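Local coordinates for protein ribonuclease VapC (Caulobacter crescentus, PDB 5K8J) that probably acts as the RNA-cleaving, magnesium-dependent PIN-domain toxin of a toxin-antitoxin pair, at residues Ser57-Asp60 and Val61-Val65. Residues are numbered along the deposited sequence; the frame is centred on the assembly and turned at random.
Sequences SRLD and VMLKV
The last two turns of helix 49-65 of the PIN domain are joined by Leu-59 and Leu-63, which pack against each other one turn apart on the same flank, and by the run of i to i+4 backbone bonds beneath them. CD1 of Leu-59 lies 3.8 Å from CG of Leu-63, and CG of Leu-59 is 3.9 Å from CD1 of Leu-63, the two branched ends crossing at a slant. In Leu-59 a first torsion of 179° sets CG out on this flank, anti to the backbone N, and from there the second torsion (57°) carries CD1, but not CD2, forward to Leu-63. Under this pair N of Leu-63 donates to O of Leu-59 at 2.8 Å. Val-61 N to Ser-57 O (3.2 Å) and Lys-64 N to Asp-60 O (3.0 Å) continue the ladder. SE of the selenomethionine at Met-62 lies 4.5 Å from CD1 of Leu-59, a looser apolar contact. The carboxylate of Asp-60 turns back along the helix to a salt bridge with Arg-56.

Leu-59 and Leu-63 both rest on Glu-42 of helix 35-45, while Leu-59 and Met-62 reach helix 7-15 at Arg-14. Arg-58 extends to the carbonyl of Arg-14 through NE and, through NH1, to the carbonyls of Leu-62 and Pro-66 of the VapB chain. Val-61 packs on that same Leu-62, so this helix end lies between the toxin's own helices 7-15 and 35-45 and the bound antitoxin.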
# COMPACT_ATOMS: atom_id res chain seq x y z
N SER B 57 8.03 -37.72 -0.76
CA SER B 57 9.40 -37.61 -0.25
C SER B 57 10.20 -36.60 -1.06
O SER B 57 10.98 -35.82 -0.48
CB SER B 57 10.09 -38.98 -0.25
OG SER B 57 10.17 -39.55 -1.54
N ARG B 58 10.04 -36.59 -2.39
CA ARG B 58 10.80 -35.68 -3.23
C ARG B 58 10.30 -34.25 -3.08
O ARG B 58 11.10 -33.31 -3.04
CB ARG B 58 10.75 -36.15 -4.69
CG ARG B 58 11.44 -37.54 -4.86
CD ARG B 58 11.24 -38.16 -6.22
NE ARG B 58 11.78 -37.26 -7.20
CZ ARG B 58 13.02 -37.27 -7.66
NH1 ARG B 58 13.89 -38.20 -7.28
NH2 ARG B 58 13.38 -36.33 -8.52
N LEU B 59 8.98 -34.06 -2.97
CA LEU B 59 8.48 -32.72 -2.72
C LEU B 59 8.96 -32.22 -1.37
O LEU B 59 9.30 -31.04 -1.23
CB LEU B 59 6.95 -32.68 -2.81
CG LEU B 59 6.29 -31.32 -2.53
CD1 LEU B 59 6.81 -30.24 -3.48
CD2 LEU B 59 4.75 -31.39 -2.63
N ASP B 60 9.03 -33.11 -0.38
CA ASP B 60 9.45 -32.68 0.95
C ASP B 60 10.88 -32.17 0.93
O ASP B 60 11.17 -31.12 1.53
CB ASP B 60 9.29 -33.82 1.96
CG ASP B 60 7.83 -34.07 2.36
OD1 ASP B 60 7.61 -35.15 2.97
OD2 ASP B 60 6.97 -33.23 2.06
N VAL B 61 11.77 -32.82 0.19
CA VAL B 61 13.15 -32.31 0.09
C VAL B 61 13.16 -30.96 -0.62
O VAL B 61 13.85 -30.03 -0.19
CB VAL B 61 14.10 -33.33 -0.58
CG1 VAL B 61 14.14 -34.63 0.22
CG2 VAL B 61 13.72 -33.64 -1.97
N MSE B 62 12.37 -30.80 -1.68
CA MSE B 62 12.28 -29.50 -2.36
C MSE B 62 11.79 -28.40 -1.45
O MSE B 62 12.30 -27.27 -1.47
CB MSE B 62 11.35 -29.57 -3.57
CG MSE B 62 11.81 -30.55 -4.62
SE MSE B 62 10.50 -30.73 -6.00
CE MSE B 62 10.60 -28.89 -6.51
N LEU B 63 10.73 -28.67 -0.70
CA LEU B 63 10.18 -27.64 0.16
C LEU B 63 11.08 -27.32 1.33
O LEU B 63 11.02 -26.22 1.88
CB LEU B 63 8.80 -28.06 0.67
CG LEU B 63 7.71 -28.18 -0.39
CD1 LEU B 63 6.40 -28.61 0.26
CD2 LEU B 63 7.48 -26.90 -1.12
N LYS B 64 11.93 -28.25 1.73
CA LYS B 64 12.89 -27.94 2.79
C LYS B 64 13.92 -26.93 2.30
O LYS B 64 14.22 -25.95 3.00
CB LYS B 64 13.56 -29.22 3.28
CG LYS B 64 14.57 -29.01 4.39
CD LYS B 64 15.15 -30.34 4.86
CE LYS B 64 16.55 -30.19 5.46
NZ LYS B 64 17.22 -31.52 5.70
N VAL B 65 14.41 -27.11 1.08
CA VAL B 65 15.52 -26.30 0.58
C VAL B 65 15.05 -24.99 -0.04
O VAL B 65 15.67 -23.94 0.16
CB VAL B 65 16.34 -27.10 -0.44
CG1 VAL B 65 17.45 -26.24 -1.01
CG2 VAL B 65 16.92 -28.34 0.23